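Local coordinates for glutamine aminotransferase class-II domain protein (Ruegeria pomeroyi, PDB 3MDN), which is probably a class-II glutamine amidotransferase of the Ntn-hydrolase clan, expected to release ammonia from glutamine, at residues D[184-189]-D[201-206]; D[4-9]-D[112-117]; D[242-247]-D[255-260]; D[146-151]-D[170-175]. All coordinates share one frame; numbering follows the deposited sequence.

Interaction 1: residues D[184-189]-D[201-206]; sequences HMRLSA and RYSSDH
Arg186 holds the carboxylate of Asp205 side-on, NE to OD2 (2.8 Å) and NH2 to OD1, so each oxygen is met on its syn side by one nitrogen. The fit is not flat: guanidinium and carboxylate planes lie 38° apart. CG of Asp205 sits between its own backbone N and carbonyl carbon (chi1 62°), with the carboxylate reaching back to Arg186. Where the second strand has ended, Ser204 N donates to Met185 O at 2.8 Å, and Met185 N returns a bond to Ser204 OG at 3.0 Å. A water links this hydroxyl to His184 N. The pairing belongs to an antiparallel beta hairpin of strands 185-192 and 197-203, whose hydrogen-bonded pair Leu187-Tyr202 is closed by two backbone bonds of 2.9 Å, Leu187 N to Tyr202 O and Tyr202 N to Leu187 O. On the face carrying Leu187 and Tyr202, Met185 CG touches the edge of the Tyr202 ring, 3.6 Å from CE2, the side chains crossing at about a right angle. Further out, the Tyr202 hydroxyl is hydrogen-bonded to Glu173 of helix 161-179, and Ile207 N steadies Asp205 through OD2.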
loop_
_atom_site.group_PDB
_atom_site.type_symbol
_atom_site.label_atom_id
_atom_site.label_comp_id
_atom_site.label_asym_id
_atom_site.label_seq_id
_atom_site.Cartn_x
_atom_site.Cartn_y
_atom_site.Cartn_z
ATOM N N HIS D 184 27.200 14.275 -15.588
ATOM C CA HIS D 184 27.647 12.911 -15.512
ATOM C C HIS D 184 27.521 12.340 -14.104
ATOM O O HIS D 184 27.147 11.191 -13.950
ATOM C CB HIS D 184 29.051 12.753 -16.104
ATOM C CG HIS D 184 29.120 13.152 -17.545
ATOM N ND1 HIS D 184 28.425 12.485 -18.534
ATOM C CD2 HIS D 184 29.779 14.163 -18.163
ATOM C CE1 HIS D 184 28.644 13.077 -19.697
ATOM N NE2 HIS D 184 29.468 14.089 -19.500
HETATM N N MSE D 185 27.797 13.143 -13.085
HETATM C CA MSE D 185 27.703 12.646 -11.728
HETATM C C MSE D 185 27.323 13.777 -10.797
HETATM O O MSE D 185 28.067 14.747 -10.682
HETATM C CB MSE D 185 29.033 12.042 -11.269
HETATM C CG MSE D 185 29.023 11.658 -9.764
HETATM SE SE MSE D 185 27.805 10.125 -9.409
HETATM C CE MSE D 185 28.650 8.829 -10.590
ATOM N N ARG D 186 26.151 13.685 -10.172
ATOM C CA ARG D 186 25.783 14.612 -9.096
ATOM C C ARG D 186 25.511 13.760 -7.868
ATOM O O ARG D 186 24.690 12.844 -7.926
ATOM C CB ARG D 186 24.526 15.394 -9.451
ATOM C CG ARG D 186 24.650 16.270 -10.687
ATOM C CD ARG D 186 24.640 17.720 -10.291
ATOM N NE ARG D 186 24.874 18.658 -11.390
ATOM C CZ ARG D 186 23.927 19.388 -11.988
ATOM N NH1 ARG D 186 22.651 19.272 -11.607
ATOM N NH2 ARG D 186 24.259 20.240 -12.965
ATOM N N LEU D 187 26.182 14.057 -6.758
ATOM C CA LEU D 187 26.148 13.131 -5.643
ATOM C C LEU D 187 26.221 13.792 -4.263
ATOM O O LEU D 187 27.160 14.494 -3.955
ATOM C CB LEU D 187 27.328 12.149 -5.753
ATOM C CG LEU D 187 27.407 11.209 -4.530
ATOM C CD1 LEU D 187 27.476 9.784 -4.975
ATOM C CD2 LEU D 187 28.613 11.520 -3.654
ATOM N N SER D 188 25.232 13.515 -3.427
ATOM C CA SER D 188 25.384 13.699 -2.014
ATOM C C SER D 188 24.892 12.368 -1.498
ATOM O O SER D 188 23.880 11.820 -1.990
ATOM C CB SER D 188 24.523 14.855 -1.500
ATOM O OG SER D 188 23.234 14.343 -1.249
ATOM N N ALA D 189 25.633 11.778 -0.574
ATOM C CA ALA D 189 25.258 10.461 -0.052
ATOM C C ALA D 189 25.562 10.422 1.434
ATOM O O ALA D 189 26.503 11.103 1.895
ATOM C CB ALA D 189 26.065 9.384 -0.752
ATOM N N ARG D 201 30.024 14.475 -0.725
ATOM C CA ARG D 201 29.398 15.380 -1.683
ATOM C C ARG D 201 30.372 15.581 -2.813
ATOM O O ARG D 201 31.550 15.899 -2.580
ATOM C CB ARG D 201 29.030 16.721 -1.029
ATOM C CG ARG D 201 28.339 17.722 -1.950
ATOM C CD ARG D 201 28.100 19.049 -1.214
ATOM N NE ARG D 201 27.335 20.017 -1.994
ATOM C CZ ARG D 201 27.236 21.308 -1.688
ATOM N NH1 ARG D 201 27.882 21.788 -0.626
ATOM N NH2 ARG D 201 26.509 22.120 -2.451
ATOM N N TYR D 202 29.885 15.359 -4.038
ATOM C CA TYR D 202 30.719 15.477 -5.226
ATOM C C TYR D 202 29.877 15.731 -6.482
ATOM O O TYR D 202 28.746 15.289 -6.572
ATOM C CB TYR D 202 31.554 14.188 -5.398
ATOM C CG TYR D 202 32.191 14.103 -6.768
ATOM C CD1 TYR D 202 33.327 14.861 -7.077
ATOM C CD2 TYR D 202 31.601 13.359 -7.774
ATOM C CE1 TYR D 202 33.887 14.836 -8.350
ATOM C CE2 TYR D 202 32.148 13.311 -9.042
ATOM C CZ TYR D 202 33.301 14.056 -9.322
ATOM O OH TYR D 202 33.849 14.002 -10.596
ATOM N N SER D 203 30.426 16.440 -7.458
ATOM C CA SER D 203 29.750 16.624 -8.753
ATOM C C SER D 203 30.770 16.700 -9.890
ATOM O O SER D 203 31.873 17.230 -9.711
ATOM C CB SER D 203 28.914 17.919 -8.746
ATOM O OG SER D 203 28.290 18.122 -10.022
ATOM N N SER D 204 30.392 16.241 -11.068
ATOM C CA SER D 204 31.248 16.449 -12.231
ATOM C C SER D 204 31.149 17.878 -12.778
ATOM O O SER D 204 31.898 18.226 -13.696
ATOM C CB SER D 204 30.881 15.468 -13.332
ATOM O OG SER D 204 29.496 15.573 -13.601
ATOM N N ASP D 205 30.218 18.685 -12.260
ATOM C CA ASP D 205 30.108 20.101 -12.685
ATOM C C ASP D 205 30.071 21.024 -11.464
ATOM O O ASP D 205 30.502 20.615 -10.388
ATOM C CB ASP D 205 28.960 20.357 -13.709
ATOM C CG ASP D 205 27.528 20.043 -13.161
ATOM O OD1 ASP D 205 26.577 20.031 -13.984
ATOM O OD2 ASP D 205 27.322 19.838 -11.940
ATOM N N HIS D 206 29.568 22.248 -11.621
ATOM C CA HIS D 206 29.505 23.232 -10.525
ATOM C C HIS D 206 28.325 23.087 -9.563
ATOM O O HIS D 206 28.297 23.761 -8.542
ATOM C CB HIS D 206 29.490 24.659 -11.088
ATOM C CG HIS D 206 28.400 24.892 -12.089
ATOM N ND1 HIS D 206 28.233 24.095 -13.204
ATOM C CD2 HIS D 206 27.415 25.823 -12.139
ATOM C CE1 HIS D 206 27.199 24.530 -13.902
ATOM N NE2 HIS D 206 26.685 25.577 -13.278
HETATM O O HOH W 1 29.005 16.949 -16.041
#

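Interaction 2: residues D[4-9]-D[112-117]; sequences CRWAAY and MHNGQV
Trp6 meets both Met112 and Asn114 of the strand in the other sheet, and presents a different part of its indole to each. Met112 comes in obliquely: its chain runs extended beyond CG (chi2 -179°), and SE stands 5.0 Å from the centroid of the five-membered ring, 41° off the ring normal, a Met-aromatic contact. Its methyl CE ends 3.6 Å from Trp6 CE3 and 3.4 Å from Ala7 O. Asn114 instead meets the pyrrole edge, its CB in the ring plane and 3.7 Å from NE1, while its amide is turned 68° from the indole. Trp6 NE1 itself is hydrogen-bonded to Ser188 OG of strand 185-192. The Asn114 amide extends to Cys4, with ND2 3.4 Å from Cys4 CB; no hydrogen bond crosses this contact. Cys4 is the first modelled residue and probably corresponds to the amino-terminal cysteine nucleophile of class-II amidotransferases, and the Asn114-Gly115 pair is consistent with their oxyanion-hole Asn-Gly, so the contact probably borders the glutaminase site. Strands 6-9 and 112-114 belong to the two facing sheets of the Ntn sandwich, their axes 9.0 Å apart. Strand 6-10 runs between strands 84-87 and 221-225, and Met112 also packs on Leu85 and His87 of the former, while strand 109-114 pairs with strand 185-192.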
loop_
_atom_site.group_PDB
_atom_site.type_symbol
_atom_site.label_atom_id
_atom_site.label_comp_id
_atom_site.label_asym_id
_atom_site.label_seq_id
_atom_site.Cartn_x
_atom_site.Cartn_y
_atom_site.Cartn_z
ATOM N N CYS D 4 14.359 16.538 -2.372
ATOM C CA CYS D 4 14.703 15.135 -2.017
ATOM C C CYS D 4 15.342 15.042 -0.617
ATOM O O CYS D 4 16.210 14.201 -0.364
ATOM C CB CYS D 4 15.600 14.508 -3.096
ATOM S SG CYS D 4 15.656 12.663 -3.049
ATOM N N ARG D 5 14.881 15.899 0.293
ATOM C CA ARG D 5 15.385 15.933 1.667
ATOM C C ARG D 5 15.807 14.568 2.250
ATOM O O ARG D 5 15.017 13.621 2.285
ATOM C CB ARG D 5 14.343 16.579 2.584
ATOM N N TRP D 6 17.054 14.473 2.703
ATOM C CA TRP D 6 17.450 13.399 3.612
ATOM C C TRP D 6 18.042 13.910 4.939
ATOM O O TRP D 6 18.473 15.067 5.032
ATOM C CB TRP D 6 18.339 12.361 2.927
ATOM C CG TRP D 6 19.726 12.782 2.389
ATOM C CD1 TRP D 6 20.099 12.882 1.069
ATOM C CD2 TRP D 6 20.924 13.054 3.157
ATOM N NE1 TRP D 6 21.441 13.209 0.971
ATOM C CE2 TRP D 6 21.964 13.330 2.233
ATOM C CE3 TRP D 6 21.214 13.084 4.522
ATOM C CZ2 TRP D 6 23.268 13.644 2.644
ATOM C CZ3 TRP D 6 22.508 13.391 4.921
ATOM C CH2 TRP D 6 23.514 13.679 3.993
ATOM N N ALA D 7 18.033 13.053 5.963
ATOM C CA ALA D 7 18.653 13.367 7.244
ATOM C C ALA D 7 19.285 12.142 7.897
ATOM O O ALA D 7 18.746 11.030 7.811
ATOM C CB ALA D 7 17.653 14.011 8.184
ATOM N N ALA D 8 20.425 12.353 8.549
ATOM C CA ALA D 8 21.148 11.290 9.239
ATOM C C ALA D 8 21.542 11.728 10.645
ATOM O O ALA D 8 21.741 12.917 10.907
ATOM C CB ALA D 8 22.388 10.845 8.438
ATOM N N TYR D 9 21.685 10.762 11.545
ATOM C CA TYR D 9 21.969 11.079 12.928
ATOM C C TYR D 9 22.975 10.110 13.536
ATOM O O TYR D 9 22.932 8.918 13.271
ATOM C CB TYR D 9 20.673 11.135 13.733
ATOM C CG TYR D 9 20.895 11.451 15.196
ATOM C CD1 TYR D 9 21.081 12.759 15.625
ATOM C CD2 TYR D 9 20.924 10.425 16.161
ATOM C CE1 TYR D 9 21.301 13.068 16.991
ATOM C CE2 TYR D 9 21.158 10.724 17.531
ATOM C CZ TYR D 9 21.352 12.062 17.918
ATOM O OH TYR D 9 21.547 12.374 19.235
HETATM N N MSE D 112 22.265 5.956 1.371
HETATM C CA MSE D 112 21.290 6.736 0.610
HETATM C C MSE D 112 21.984 7.865 -0.167
HETATM O O MSE D 112 23.073 8.312 0.205
HETATM C CB MSE D 112 20.179 7.278 1.506
HETATM C CG MSE D 112 20.624 8.143 2.632
HETATM SE SE MSE D 112 19.062 8.687 3.671
HETATM C CE MSE D 112 20.101 9.712 5.004
ATOM N N HIS D 113 21.354 8.286 -1.257
ATOM C CA HIS D 113 21.995 9.100 -2.251
ATOM C C HIS D 113 20.943 10.050 -2.824
ATOM O O HIS D 113 19.827 9.662 -3.101
ATOM C CB HIS D 113 22.603 8.189 -3.342
ATOM C CG HIS D 113 22.775 8.844 -4.685
ATOM N ND1 HIS D 113 23.756 9.777 -4.946
ATOM C CD2 HIS D 113 22.109 8.667 -5.853
ATOM C CE1 HIS D 113 23.675 10.167 -6.208
ATOM N NE2 HIS D 113 22.684 9.505 -6.781
ATOM N N ASN D 114 21.338 11.300 -2.950
ATOM C CA ASN D 114 20.605 12.354 -3.607
ATOM C C ASN D 114 21.452 12.730 -4.846
ATOM O O ASN D 114 22.680 12.953 -4.731
ATOM C CB ASN D 114 20.511 13.534 -2.607
ATOM C CG ASN D 114 19.448 14.534 -2.957
ATOM O OD1 ASN D 114 19.211 15.479 -2.193
ATOM N ND2 ASN D 114 18.801 14.362 -4.101
ATOM N N GLY D 115 20.812 12.758 -6.014
ATOM C CA GLY D 115 21.428 13.233 -7.259
ATOM C C GLY D 115 21.139 12.263 -8.414
ATOM O O GLY D 115 20.107 11.601 -8.435
ATOM N N GLN D 116 22.067 12.152 -9.352
ATOM C CA GLN D 116 21.855 11.335 -10.527
ATOM C C GLN D 116 23.161 11.022 -11.217
ATOM O O GLN D 116 24.146 11.752 -11.089
ATOM C CB GLN D 116 20.971 12.097 -11.515
ATOM C CG GLN D 116 21.608 13.403 -12.034
ATOM C CD GLN D 116 20.836 13.993 -13.214
ATOM O OE1 GLN D 116 20.846 13.439 -14.325
ATOM N NE2 GLN D 116 20.169 15.113 -12.982
ATOM N N VAL D 117 23.151 9.927 -11.954
ATOM C CA VAL D 117 24.171 9.613 -12.930
ATOM C C VAL D 117 23.511 9.917 -14.268
ATOM O O VAL D 117 22.479 9.319 -14.605
ATOM C CB VAL D 117 24.561 8.135 -12.776
ATOM C CG1 VAL D 117 25.628 7.720 -13.790
ATOM C CG2 VAL D 117 25.047 7.903 -11.316
#

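Interaction 3: residues D[242-247]-D[255-260]; sequences GRMLTI and RDFAPA
Met244 and Arg255 form the antiparallel hydrogen-bonded pair of this contact. Met244 N donates to Arg255 O at 2.9 Å, almost in line with the carbonyl, whereas the return bond from Arg255 N to Met244 O is weak. One step on, Phe257 N bonds Gly242 O at 2.9 Å, with the donor well above the carbonyl plane, 55° out of it. A CA-H...O contact from Arg243 CA to Arg255 O (3.4 Å) supplements these backbone bonds.

The charged contact is a salt bridge from Arg243 NH1 to Asp256 OD1, 2.7 Å long. The oxygen lies in the guanidinium plane, but the nitrogen stands above the carboxylate plane, which is turned 60° from the guanidinium. The Arg243 chain is bent at chi2 and chi3, turning first about CB-CG and then about CG-CD. One face of the guanidinium lies over the backbone of Arg255, whose N is 4.1 Å above its centre. Glu254 gives Arg243 a second acidic partner, through NE.

Apolar packing lies on the other side. Met244 SE sits 5.3 Å from the centroid of the Phe257 ring, obliquely, as a Met-aromatic contact. Phe257 CB rests against Arg243 C at 3.6 Å, and its ring meets His162 of helix 161-179 edge-to-face and packs on Leu165 and Ile169 of the same helix.

The contact joins the two strands of a beta hairpin, 243-248 and 251-256, and runs past the end of the second. At its open end Gly242, whose positive phi suits glycine, and Arg243 together face Arg201 of the adjoining strand: a G1 beta bulge.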
loop_
_atom_site.group_PDB
_atom_site.type_symbol
_atom_site.label_atom_id
_atom_site.label_comp_id
_atom_site.label_asym_id
_atom_site.label_seq_id
_atom_site.Cartn_x
_atom_site.Cartn_y
_atom_site.Cartn_z
ATOM N N GLY D 242 33.398 17.954 -3.157
ATOM C CA GLY D 242 34.790 17.454 -3.180
ATOM C C GLY D 242 35.303 17.084 -1.789
ATOM O O GLY D 242 36.510 17.086 -1.543
ATOM N N ARG D 243 34.380 16.754 -0.883
ATOM C CA ARG D 243 34.693 16.521 0.547
ATOM C C ARG D 243 33.935 15.309 1.104
ATOM O O ARG D 243 32.846 15.018 0.649
ATOM C CB ARG D 243 34.318 17.756 1.413
ATOM C CG ARG D 243 35.049 19.035 1.079
ATOM C CD ARG D 243 36.538 18.957 1.465
ATOM N NE ARG D 243 36.735 19.339 2.859
ATOM C CZ ARG D 243 37.908 19.371 3.477
ATOM N NH1 ARG D 243 39.009 19.019 2.841
ATOM N NH2 ARG D 243 37.978 19.756 4.735
HETATM N N MSE D 244 34.520 14.648 2.101
HETATM C CA MSE D 244 33.878 13.535 2.810
HETATM C C MSE D 244 33.937 13.758 4.317
HETATM O O MSE D 244 34.990 14.103 4.872
HETATM C CB MSE D 244 34.517 12.178 2.458
HETATM C CG MSE D 244 33.972 10.999 3.307
HETATM SE SE MSE D 244 34.437 9.198 2.601
HETATM C CE MSE D 244 33.653 9.448 0.876
ATOM N N LEU D 245 32.803 13.544 4.968
ATOM C CA LEU D 245 32.675 13.785 6.377
ATOM C C LEU D 245 32.638 12.431 7.066
ATOM O O LEU D 245 31.991 11.495 6.575
ATOM C CB LEU D 245 31.353 14.502 6.624
ATOM C CG LEU D 245 30.917 14.776 8.063
ATOM C CD1 LEU D 245 31.846 15.860 8.684
ATOM C CD2 LEU D 245 29.432 15.206 8.107
ATOM N N THR D 246 33.295 12.323 8.207
ATOM C CA THR D 246 33.311 11.076 8.965
ATOM C C THR D 246 32.962 11.446 10.404
ATOM O O THR D 246 33.618 12.307 10.996
ATOM C CB THR D 246 34.721 10.421 8.928
ATOM O OG1 THR D 246 35.033 9.982 7.589
ATOM C CG2 THR D 246 34.825 9.238 9.924
ATOM N N ILE D 247 31.914 10.819 10.939
ATOM C CA ILE D 247 31.520 10.984 12.324
ATOM C C ILE D 247 31.549 9.644 13.046
ATOM O O ILE D 247 30.782 8.711 12.722
ATOM C CB ILE D 247 30.136 11.631 12.457
ATOM C CG1 ILE D 247 30.166 13.043 11.817
ATOM C CG2 ILE D 247 29.783 11.761 13.960
ATOM C CD1 ILE D 247 28.818 13.512 11.320
ATOM N N ARG D 255 37.670 15.512 5.030
ATOM C CA ARG D 255 38.781 14.960 4.266
ATOM C C ARG D 255 38.468 15.258 2.801
ATOM O O ARG D 255 37.288 15.271 2.422
ATOM C CB ARG D 255 38.729 13.458 4.470
ATOM C CG ARG D 255 39.992 12.761 4.817
ATOM C CD ARG D 255 39.622 11.279 5.010
ATOM N NE ARG D 255 40.373 10.455 4.063
ATOM C CZ ARG D 255 40.448 9.128 4.081
ATOM N NH1 ARG D 255 39.811 8.409 5.006
ATOM N NH2 ARG D 255 41.181 8.521 3.163
ATOM N N ASP D 256 39.485 15.467 1.967
ATOM C CA ASP D 256 39.271 15.705 0.531
ATOM C C ASP D 256 38.718 14.437 -0.106
ATOM O O ASP D 256 39.001 13.321 0.343
ATOM C CB ASP D 256 40.557 16.146 -0.221
ATOM C CG ASP D 256 40.987 17.602 0.099
ATOM O OD1 ASP D 256 40.134 18.446 0.487
ATOM O OD2 ASP D 256 42.200 17.907 -0.053
ATOM N N PHE D 257 37.911 14.610 -1.142
ATOM C CA PHE D 257 37.256 13.474 -1.776
ATOM C C PHE D 257 37.079 13.761 -3.257
ATOM O O PHE D 257 36.391 14.702 -3.646
ATOM C CB PHE D 257 35.895 13.191 -1.118
ATOM C CG PHE D 257 35.125 12.056 -1.767
ATOM C CD1 PHE D 257 35.454 10.733 -1.489
ATOM C CD2 PHE D 257 34.102 12.317 -2.678
ATOM C CE1 PHE D 257 34.760 9.674 -2.080
ATOM C CE2 PHE D 257 33.401 11.267 -3.283
ATOM C CZ PHE D 257 33.734 9.929 -2.980
ATOM N N ALA D 258 37.712 12.957 -4.092
ATOM C CA ALA D 258 37.517 13.086 -5.530
ATOM C C ALA D 258 37.470 11.679 -6.107
ATOM O O ALA D 258 38.069 10.787 -5.525
ATOM C CB ALA D 258 38.656 13.915 -6.153
ATOM N N PRO D 259 36.759 11.473 -7.240
ATOM C CA PRO D 259 36.730 10.133 -7.858
ATOM C C PRO D 259 38.150 9.615 -8.087
ATOM O O PRO D 259 39.052 10.394 -8.375
ATOM C CB PRO D 259 36.039 10.359 -9.216
ATOM C CG PRO D 259 35.418 11.701 -9.143
ATOM C CD PRO D 259 36.208 12.503 -8.141
ATOM N N ALA D 260 38.337 8.307 -7.948
ATOM C CA ALA D 260 39.660 7.684 -8.010
ATOM C C ALA D 260 40.374 7.944 -9.329
ATOM O O ALA D 260 39.725 8.051 -10.377
ATOM C CB ALA D 260 39.549 6.172 -7.751
#

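Interaction 4: residues D[146-151]-D[170-175]; sequences EVLFLL and ARLEGL
Leu151 CD1 meets Arg171 at CB, 4.2 Å away, and so touches the stem of that residue and not its flat guanidinium, whose NH1 forms a salt bridge with Glu155. The ring of Phe149 likewise takes no part across the contact; it meets the Phe111 ring, the two planes about 15° apart. What remains is an aliphatic junction between two helices, 144-154 and 161-179, in the helical layer covering the sheet of strands 109-114 and 185-192, consistent with the layered alpha-beta-beta-alpha fold of Ntn hydrolases. The N-to-C directions of the short segments are 136° apart, and their axes, 10.8 Å apart at closest approach, are bridged by the Leu172 side chain. Leu172 carries the contact. Its CG lies anti to the carbonyl carbon (chi1 -81°), and its two methyls part toward different residues of the other helix. Both helices are tied into the layer: Val147 and Leu172 also pack on Ala127 of helix 124-129, and Leu172 on Met185 of the sheet. CD2 of Leu172 approaches Val147 CG1 at 4.2 Å, and its CG has Leu151 CD1 at 3.9 Å. The other methyl, CD1, lies 3.9 Å from both CA and CG of Leu148.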
loop_
_atom_site.group_PDB
_atom_site.type_symbol
_atom_site.label_atom_id
_atom_site.label_comp_id
_atom_site.label_asym_id
_atom_site.label_seq_id
_atom_site.Cartn_x
_atom_site.Cartn_y
_atom_site.Cartn_z
ATOM N N GLU D 146 21.248 2.536 -6.235
ATOM C CA GLU D 146 21.467 1.177 -5.738
ATOM C C GLU D 146 22.727 0.592 -6.356
ATOM O O GLU D 146 23.522 -0.030 -5.673
ATOM C CB GLU D 146 20.249 0.296 -5.975
ATOM C CG GLU D 146 20.365 -1.075 -5.306
ATOM C CD GLU D 146 19.199 -1.988 -5.544
ATOM O OE1 GLU D 146 18.597 -1.956 -6.658
ATOM O OE2 GLU D 146 18.917 -2.799 -4.619
ATOM N N VAL D 147 22.926 0.837 -7.645
ATOM C CA VAL D 147 24.212 0.537 -8.270
ATOM C C VAL D 147 25.413 1.169 -7.551
ATOM O O VAL D 147 26.371 0.472 -7.214
ATOM C CB VAL D 147 24.251 0.959 -9.756
ATOM C CG1 VAL D 147 25.555 0.440 -10.418
ATOM C CG2 VAL D 147 23.084 0.360 -10.472
ATOM N N LEU D 148 25.360 2.473 -7.299
ATOM C CA LEU D 148 26.469 3.143 -6.664
ATOM C C LEU D 148 26.836 2.407 -5.352
ATOM O O LEU D 148 28.012 2.196 -5.030
ATOM C CB LEU D 148 26.093 4.598 -6.374
ATOM C CG LEU D 148 27.040 5.795 -6.586
ATOM C CD1 LEU D 148 26.723 6.857 -5.558
ATOM C CD2 LEU D 148 28.538 5.449 -6.558
ATOM N N PHE D 149 25.823 2.043 -4.582
ATOM C CA PHE D 149 26.046 1.375 -3.293
ATOM C C PHE D 149 26.689 0.009 -3.491
ATOM O O PHE D 149 27.665 -0.327 -2.848
ATOM C CB PHE D 149 24.720 1.210 -2.553
ATOM C CG PHE D 149 24.806 0.421 -1.258
ATOM C CD1 PHE D 149 25.817 0.641 -0.334
ATOM C CD2 PHE D 149 23.797 -0.487 -0.937
ATOM C CE1 PHE D 149 25.835 -0.060 0.889
ATOM C CE2 PHE D 149 23.825 -1.209 0.267
ATOM C CZ PHE D 149 24.838 -0.985 1.173
ATOM N N LEU D 150 26.138 -0.779 -4.388
ATOM C CA LEU D 150 26.657 -2.151 -4.581
ATOM C C LEU D 150 28.025 -2.163 -5.257
ATOM O O LEU D 150 28.862 -3.024 -4.954
ATOM C CB LEU D 150 25.657 -2.994 -5.357
ATOM C CG LEU D 150 24.322 -3.077 -4.618
ATOM C CD1 LEU D 150 23.366 -3.891 -5.433
ATOM C CD2 LEU D 150 24.475 -3.675 -3.200
ATOM N N LEU D 151 28.230 -1.212 -6.171
ATOM C CA LEU D 151 29.563 -0.969 -6.746
ATOM C C LEU D 151 30.582 -0.574 -5.680
ATOM O O LEU D 151 31.732 -0.979 -5.744
ATOM C CB LEU D 151 29.537 0.145 -7.785
ATOM C CG LEU D 151 29.087 0.039 -9.249
ATOM C CD1 LEU D 151 29.992 0.993 -10.047
ATOM C CD2 LEU D 151 29.235 -1.348 -9.834
ATOM N N ALA D 170 34.066 7.009 -9.864
ATOM C CA ALA D 170 34.890 7.077 -11.089
ATOM C C ALA D 170 34.324 6.175 -12.182
ATOM O O ALA D 170 34.155 6.584 -13.338
ATOM C CB ALA D 170 36.367 6.690 -10.791
ATOM N N ARG D 171 34.039 4.936 -11.810
ATOM C CA ARG D 171 33.504 3.965 -12.759
ATOM C C ARG D 171 32.169 4.416 -13.367
ATOM O O ARG D 171 31.981 4.376 -14.590
ATOM C CB ARG D 171 33.347 2.622 -12.066
ATOM C CG ARG D 171 34.524 1.718 -12.277
ATOM C CD ARG D 171 34.262 0.830 -13.542
ATOM N NE ARG D 171 33.998 -0.576 -13.234
ATOM C CZ ARG D 171 34.190 -1.128 -12.039
ATOM N NH1 ARG D 171 34.638 -0.387 -11.036
ATOM N NH2 ARG D 171 33.942 -2.414 -11.850
ATOM N N LEU D 172 31.243 4.877 -12.525
ATOM C CA LEU D 172 29.938 5.285 -13.067
ATOM C C LEU D 172 30.020 6.580 -13.868
ATOM O O LEU D 172 29.312 6.754 -14.867
ATOM C CB LEU D 172 28.899 5.417 -11.958
ATOM C CG LEU D 172 28.239 4.134 -11.460
ATOM C CD1 LEU D 172 27.367 4.423 -10.251
ATOM C CD2 LEU D 172 27.426 3.489 -12.552
ATOM N N GLU D 173 30.892 7.483 -13.427
ATOM C CA GLU D 173 31.073 8.714 -14.162
ATOM C C GLU D 173 31.676 8.447 -15.533
ATOM O O GLU D 173 31.282 9.083 -16.525
ATOM C CB GLU D 173 31.919 9.729 -13.359
ATOM C CG GLU D 173 32.026 11.074 -14.024
ATOM C CD GLU D 173 32.907 12.074 -13.282
ATOM O OE1 GLU D 173 32.777 12.253 -12.050
ATOM O OE2 GLU D 173 33.722 12.733 -13.966
ATOM N N GLY D 174 32.624 7.510 -15.596
ATOM C CA GLY D 174 33.192 7.086 -16.885
ATOM C C GLY D 174 32.150 6.488 -17.827
ATOM O O GLY D 174 32.133 6.781 -19.037
ATOM N N LEU D 175 31.254 5.650 -17.290
ATOM C CA LEU D 175 30.226 5.077 -18.148
ATOM C C LEU D 175 29.285 6.185 -18.631
ATOM O O LEU D 175 28.804 6.148 -19.768
ATOM C CB LEU D 175 29.439 3.997 -17.414
ATOM C CG LEU D 175 30.143 2.644 -17.260
ATOM C CD1 LEU D 175 29.513 1.825 -16.084
ATOM C CD2 LEU D 175 30.101 1.892 -18.573
#

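How the interactions relate
Interactions 1, 2 and 3 all reach one curled antiparallel sheet. Strand 185-192 joins the first two: Ser188 O to Asn114 N at 2.8 Å and Arg186 N to Gln116 O at 2.9 Å are probable hydrogen bonds. On its other side the hairpin of interaction 1 continues into that of interaction 3, through Arg201 O to Gly242 N at 2.8 Å. Interaction 4 covers this sheet, with Met185 CE 3.7 Å from Leu172 CB, and Ala170 packs against Pro259 and Ala260 of interaction 3. Interaction 2, probably next to the glutaminase site, is centred about 12 Å from the centre of interaction 1 and about 16 Å from those of interactions 3 and 4.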